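Long-range contact in probable glucarate dehydratase (Mycobacterium smegmatis str. MC2 155, PDB 3VDG), which probably dehydrates glucarate or a related acid sugar, as a metal-dependent member of the enolase superfamily: residues 240-254 against 261-273. Sequence-based numbering, arbitrary orientation.
With NA (sodium ion), chain C; FMT (formic acid), chain B.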
loop_
_atom_site.group_PDB
_atom_site.type_symbol
_atom_site.label_atom_id
_atom_site.label_comp_id
_atom_site.label_asym_id
_atom_site.label_seq_id
_atom_site.Cartn_x
_atom_site.Cartn_y
_atom_site.Cartn_z
ATOM N N PRO A 240 -0.352 9.215 -28.216
ATOM C CA PRO A 240 0.906 8.869 -27.566
ATOM C C PRO A 240 1.418 7.515 -28.085
ATOM O O PRO A 240 0.613 6.621 -28.386
ATOM C CB PRO A 240 0.522 8.782 -26.077
ATOM C CG PRO A 240 -0.682 9.673 -25.952
ATOM C CD PRO A 240 -1.437 9.448 -27.239
ATOM N N LEU A 241 2.744 7.392 -28.193
ATOM C CA LEU A 241 3.393 6.206 -28.779
ATOM C C LEU A 241 4.409 5.629 -27.813
ATOM O O LEU A 241 5.093 6.358 -27.093
ATOM C CB LEU A 241 4.134 6.569 -30.086
ATOM C CG LEU A 241 3.305 7.171 -31.226
ATOM C CD1 LEU A 241 4.212 7.489 -32.403
ATOM C CD2 LEU A 241 2.188 6.236 -31.666
ATOM N N ARG A 242 4.528 4.308 -27.811
ATOM C CA ARG A 242 5.516 3.648 -26.980
ATOM C C ARG A 242 6.163 2.569 -27.798
ATOM O O ARG A 242 5.532 1.996 -28.680
ATOM C CB ARG A 242 4.843 2.963 -25.795
ATOM C CG ARG A 242 3.974 3.875 -24.968
ATOM C CD ARG A 242 2.897 3.013 -24.342
ATOM N NE ARG A 242 1.975 3.821 -23.571
ATOM C CZ ARG A 242 0.976 3.329 -22.860
ATOM N NH1 ARG A 242 0.753 2.013 -22.827
ATOM N NH2 ARG A 242 0.199 4.158 -22.189
ATOM N N LEU A 243 7.418 2.282 -27.493
ATOM C CA LEU A 243 8.140 1.237 -28.207
ATOM C C LEU A 243 8.775 0.325 -27.159
ATOM O O LEU A 243 9.295 0.800 -26.152
ATOM C CB LEU A 243 9.225 1.874 -29.088
ATOM C CG LEU A 243 10.207 0.971 -29.846
ATOM C CD1 LEU A 243 9.461 0.040 -30.793
ATOM C CD2 LEU A 243 11.209 1.847 -30.610
ATOM N N ASP A 244 8.728 -0.982 -27.403
ATOM C CA ASP A 244 9.193 -1.965 -26.433
ATOM C C ASP A 244 9.907 -3.104 -27.140
ATOM O O ASP A 244 9.264 -3.994 -27.698
ATOM C CB ASP A 244 7.982 -2.511 -25.676
ATOM C CG ASP A 244 8.331 -3.681 -24.768
ATOM O OD1 ASP A 244 9.530 -3.915 -24.462
ATOM O OD2 ASP A 244 7.384 -4.368 -24.346
ATOM N N PRO A 245 11.241 -3.069 -27.164
ATOM C CA PRO A 245 11.945 -4.150 -27.855
ATOM C C PRO A 245 12.356 -5.281 -26.907
ATOM O O PRO A 245 13.218 -6.086 -27.273
ATOM C CB PRO A 245 13.210 -3.450 -28.363
ATOM C CG PRO A 245 13.512 -2.479 -27.258
ATOM C CD PRO A 245 12.161 -1.985 -26.767
ATOM N N ASN A 246 11.781 -5.331 -25.701
ATOM C CA ASN A 246 12.099 -6.424 -24.760
ATOM C C ASN A 246 13.611 -6.638 -24.601
ATOM O O ASN A 246 14.096 -7.764 -24.679
ATOM C CB ASN A 246 11.429 -7.737 -25.208
ATOM C CG ASN A 246 9.925 -7.769 -24.913
ATOM O OD1 ASN A 246 9.092 -7.847 -25.827
ATOM N ND2 ASN A 246 9.574 -7.710 -23.631
ATOM N N ALA A 247 14.348 -5.552 -24.378
ATOM C CA ALA A 247 15.785 -5.615 -24.084
ATOM C C ALA A 247 16.630 -6.134 -25.243
ATOM O O ALA A 247 17.717 -6.694 -25.027
ATOM C CB ALA A 247 16.055 -6.449 -22.828
ATOM N N ALA A 248 16.174 -5.922 -26.470
ATOM C CA ALA A 248 16.929 -6.426 -27.641
ATOM C C ALA A 248 18.160 -5.602 -28.011
ATOM O O ALA A 248 18.862 -5.967 -28.954
ATOM C CB ALA A 248 16.019 -6.560 -28.854
ATOM N N TRP A 249 18.403 -4.485 -27.315
ATOM C CA TRP A 249 19.497 -3.571 -27.706
ATOM C C TRP A 249 20.552 -3.416 -26.661
ATOM O O TRP A 249 20.283 -3.546 -25.468
ATOM C CB TRP A 249 18.982 -2.176 -28.021
ATOM C CG TRP A 249 17.832 -2.139 -28.980
ATOM C CD1 TRP A 249 17.603 -2.963 -30.082
ATOM C CD2 TRP A 249 16.729 -1.181 -28.976
ATOM N NE1 TRP A 249 16.432 -2.613 -30.717
ATOM C CE2 TRP A 249 15.871 -1.534 -30.105
ATOM C CE3 TRP A 249 16.376 -0.102 -28.167
ATOM C CZ2 TRP A 249 14.712 -0.830 -30.392
ATOM C CZ3 TRP A 249 15.197 0.598 -28.467
ATOM C CH2 TRP A 249 14.388 0.237 -29.539
ATOM N N THR A 250 21.766 -3.095 -27.094
ATOM C CA THR A 250 22.817 -2.720 -26.147
ATOM C C THR A 250 22.528 -1.305 -25.652
ATOM O O THR A 250 21.688 -0.590 -26.229
ATOM C CB THR A 250 24.186 -2.667 -26.825
ATOM O OG1 THR A 250 24.161 -1.647 -27.822
ATOM C CG2 THR A 250 24.540 -4.004 -27.467
ATOM N N PRO A 251 23.210 -0.885 -24.578
ATOM C CA PRO A 251 22.907 0.462 -24.131
ATOM C C PRO A 251 23.287 1.518 -25.165
ATOM O O PRO A 251 22.588 2.529 -25.288
ATOM C CB PRO A 251 23.735 0.599 -22.848
ATOM C CG PRO A 251 23.862 -0.810 -22.340
ATOM C CD PRO A 251 24.041 -1.622 -23.603
ATOM N N GLN A 252 24.360 1.283 -25.924
ATOM C CA GLN A 252 24.817 2.265 -26.925
ATOM C C GLN A 252 23.807 2.386 -28.056
ATOM O O GLN A 252 23.498 3.473 -28.535
ATOM C CB GLN A 252 26.212 1.891 -27.485
ATOM C CG GLN A 252 27.329 1.887 -26.432
ATOM C CD GLN A 252 27.125 0.834 -25.338
ATOM O OE1 GLN A 252 26.715 -0.304 -25.603
ATOM N NE2 GLN A 252 27.406 1.215 -24.100
ATOM N N THR A 253 23.280 1.257 -28.492
ATOM C CA THR A 253 22.259 1.275 -29.517
ATOM C C THR A 253 20.979 1.961 -28.992
ATOM O O THR A 253 20.319 2.703 -29.721
ATOM C CB THR A 253 21.971 -0.156 -30.003
ATOM O OG1 THR A 253 23.138 -0.670 -30.677
ATOM C CG2 THR A 253 20.768 -0.198 -30.932
ATOM N N SER A 254 20.644 1.713 -27.723
ATOM C CA SER A 254 19.414 2.266 -27.128
ATOM C C SER A 254 19.462 3.787 -27.120
ATOM O O SER A 254 18.455 4.461 -27.373
ATOM C CB SER A 254 19.264 1.766 -25.685
ATOM O OG SER A 254 19.157 0.343 -25.671
ATOM N N LEU A 261 14.377 9.286 -31.524
ATOM C CA LEU A 261 12.931 9.388 -31.318
ATOM C C LEU A 261 12.559 10.471 -30.292
ATOM O O LEU A 261 11.434 10.491 -29.765
ATOM C CB LEU A 261 12.334 8.025 -30.932
ATOM C CG LEU A 261 12.370 6.941 -32.018
ATOM C CD1 LEU A 261 11.862 5.614 -31.459
ATOM C CD2 LEU A 261 11.576 7.362 -33.248
ATOM N N GLU A 262 13.500 11.367 -30.007
ATOM C CA GLU A 262 13.218 12.473 -29.108
ATOM C C GLU A 262 11.921 13.156 -29.543
ATOM O O GLU A 262 11.726 13.425 -30.722
ATOM C CB GLU A 262 14.370 13.484 -29.100
ATOM C CG GLU A 262 14.052 14.729 -28.280
ATOM C CD GLU A 262 15.285 15.535 -27.913
ATOM O OE1 GLU A 262 16.367 15.249 -28.455
ATOM O OE2 GLU A 262 15.178 16.450 -27.070
ATOM N N GLY A 263 11.023 13.402 -28.596
ATOM C CA GLY A 263 9.778 14.115 -28.879
ATOM C C GLY A 263 8.706 13.286 -29.562
ATOM O O GLY A 263 7.622 13.783 -29.846
ATOM N N VAL A 264 8.997 12.018 -29.831
ATOM C CA VAL A 264 8.030 11.150 -30.492
ATOM C C VAL A 264 7.391 10.134 -29.526
ATOM O O VAL A 264 6.186 9.854 -29.619
ATOM C CB VAL A 264 8.675 10.389 -31.677
ATOM C CG1 VAL A 264 7.631 9.561 -32.403
ATOM C CG2 VAL A 264 9.328 11.361 -32.654
ATOM N N LEU A 265 8.188 9.586 -28.602
ATOM C CA LEU A 265 7.694 8.549 -27.672
ATOM C C LEU A 265 7.234 9.117 -26.348
ATOM O O LEU A 265 7.879 9.980 -25.780
ATOM C CB LEU A 265 8.774 7.510 -27.373
ATOM C CG LEU A 265 9.263 6.633 -28.520
ATOM C CD1 LEU A 265 10.355 5.705 -27.993
ATOM C CD2 LEU A 265 8.125 5.835 -29.143
ATOM N N GLU A 266 6.126 8.595 -25.846
ATOM C CA GLU A 266 5.692 8.877 -24.491
ATOM C C GLU A 266 6.634 8.203 -23.481
ATOM O O GLU A 266 7.027 8.787 -22.470
ATOM C CB GLU A 266 4.265 8.357 -24.334
ATOM C CG GLU A 266 3.703 8.503 -22.948
ATOM C CD GLU A 266 2.222 8.193 -22.898
ATOM O OE1 GLU A 266 1.835 7.024 -23.165
ATOM O OE2 GLU A 266 1.464 9.136 -22.586
ATOM N N TYR A 267 7.008 6.956 -23.741
ATOM C CA TYR A 267 8.134 6.374 -23.015
ATOM C C TYR A 267 8.742 5.259 -23.849
ATOM O O TYR A 267 8.142 4.824 -24.818
ATOM C CB TYR A 267 7.749 5.880 -21.604
ATOM C CG TYR A 267 6.576 4.898 -21.469
ATOM C CD1 TYR A 267 5.430 5.258 -20.769
ATOM C CD2 TYR A 267 6.643 3.599 -21.978
ATOM C CE1 TYR A 267 4.370 4.370 -20.603
ATOM C CE2 TYR A 267 5.593 2.698 -21.818
ATOM C CZ TYR A 267 4.456 3.085 -21.126
ATOM O OH TYR A 267 3.390 2.203 -20.955
ATOM N N LEU A 268 9.938 4.830 -23.479
ATOM C CA LEU A 268 10.638 3.730 -24.150
ATOM C C LEU A 268 10.786 2.573 -23.162
ATOM O O LEU A 268 11.390 2.761 -22.108
ATOM C CB LEU A 268 12.031 4.220 -24.581
ATOM C CG LEU A 268 12.962 3.206 -25.238
ATOM C CD1 LEU A 268 12.350 2.769 -26.563
ATOM C CD2 LEU A 268 14.326 3.856 -25.474
ATOM N N GLU A 269 10.218 1.398 -23.458
ATOM C CA GLU A 269 10.196 0.324 -22.454
ATOM C C GLU A 269 11.347 -0.631 -22.686
ATOM O O GLU A 269 11.547 -1.072 -23.813
ATOM C CB GLU A 269 8.922 -0.549 -22.520
ATOM C CG GLU A 269 7.614 0.149 -22.809
ATOM C CD GLU A 269 6.445 -0.830 -22.837
ATOM O OE1 GLU A 269 5.409 -0.509 -23.467
ATOM O OE2 GLU A 269 6.568 -1.934 -22.243
ATOM N N ASP A 270 12.055 -0.984 -21.614
ATOM C CA ASP A 270 13.084 -2.035 -21.661
ATOM C C ASP A 270 13.894 -2.033 -22.946
ATOM O O ASP A 270 13.912 -3.031 -23.681
ATOM C CB ASP A 270 12.440 -3.421 -21.456
ATOM C CG ASP A 270 11.878 -3.576 -20.059
ATOM O OD1 ASP A 270 12.650 -3.311 -19.115
ATOM O OD2 ASP A 270 10.673 -3.911 -19.911
ATOM N N PRO A 271 14.577 -0.917 -23.232
ATOM C CA PRO A 271 15.447 -0.949 -24.408
ATOM C C PRO A 271 16.610 -1.950 -24.287
ATOM O O PRO A 271 17.019 -2.529 -25.284
ATOM C CB PRO A 271 15.992 0.495 -24.486
ATOM C CG PRO A 271 15.819 1.055 -23.095
ATOM C CD PRO A 271 14.559 0.403 -22.573
ATOM N N THR A 272 17.121 -2.175 -23.081
ATOM C CA THR A 272 18.368 -2.910 -22.903
ATOM C C THR A 272 18.281 -3.737 -21.613
ATOM O O THR A 272 17.511 -3.397 -20.717
ATOM C CB THR A 272 19.560 -1.915 -22.862
ATOM O OG1 THR A 272 20.798 -2.620 -23.008
ATOM C CG2 THR A 272 19.576 -1.116 -21.541
ATOM N N PRO A 273 19.039 -4.844 -21.517
ATOM C CA PRO A 273 18.837 -5.703 -20.336
ATOM C C PRO A 273 19.541 -5.235 -19.050
ATOM O O PRO A 273 20.665 -4.718 -19.099
ATOM C CB PRO A 273 19.407 -7.071 -20.778
ATOM C CG PRO A 273 20.289 -6.792 -21.947
ATOM C CD PRO A 273 19.896 -5.469 -22.549
HETATM NA NA NA C . 6.858 -4.109 -21.978
HETATM C C FMT B . 6.343 -8.761 -22.781
HETATM O O1 FMT B . 6.834 -7.650 -22.609
HETATM O O2 FMT B . 5.741 -9.397 -21.770
HETATM O O HOH W 1 4.082 10.004 -27.889
HETATM O O HOH W 2 -1.059 7.003 -22.296
HETATM O O HOH W 3 9.040 -5.021 -21.919
HETATM O O HOH W 4 5.299 -5.685 -22.566
#
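Arg242 lays its side chain over one face of the Tyr267 ring: CG stands 4.0 Å from the ring centroid, and the guanidinium runs on past the rim, its plane 18° from that of the ring. Tyr267 OH lies over one guanidinium face without hydrogen-bonding to it, being bonded to Ser341. At the guanidinium's edge, in its plane, Glu266 OE1 accepts from Arg242 NE at 3.2 Å in a salt bridge. Arginine suits this place because its alkyl part covers the tyrosine while NH1 forms a salt bridge with Asp370 and NH2 donates to the Ala368 carbonyl. The Trp249 indole carries Pro245 CG over one face and has Leu243 CD2 and Ser254 OG at its edge; Leu268 CD1 lies near its plane, 4.1 Å from CZ3, and Pro271 CB comes obliquely to CE3, the compact prolines fitting closely against the ring.

Nearer the metal, the carboxylates of Asp244 and Glu269 stack with planes 20° apart; their anionic OD2 and OE2 both bind the sodium, which probably offsets their repulsion. Glu269 is extended beyond CG (chi2 -180°), carrying its carboxylate out to the ion; Lys214 forms a salt bridge with Glu269 OE1, and Lys216 is hydrogen-bonded to Asp244 OD2. Water 3, also on the metal, donates to Asp244 OD1 and Asp270 OD2.

Among the backbone bonds that cross, Glu269 N donates almost straight to Leu243 O at 2.9 Å, and Ala247 N to Asp270 O at 2.7 Å. Leu243 N and Tyr267 O lack hydrogen-bond partners, though Arg242 CA makes a CA-H...O contact to Tyr267 O. Thr272's hydroxyl satisfies Trp249 O. Strand 241-244, helix 251-260 and strand 267-269 form a beta-alpha-beta unit of the enolase-superfamily barrel, where acidic residues at successive strand ends, here with Asn292 after the next strand, make the metal site.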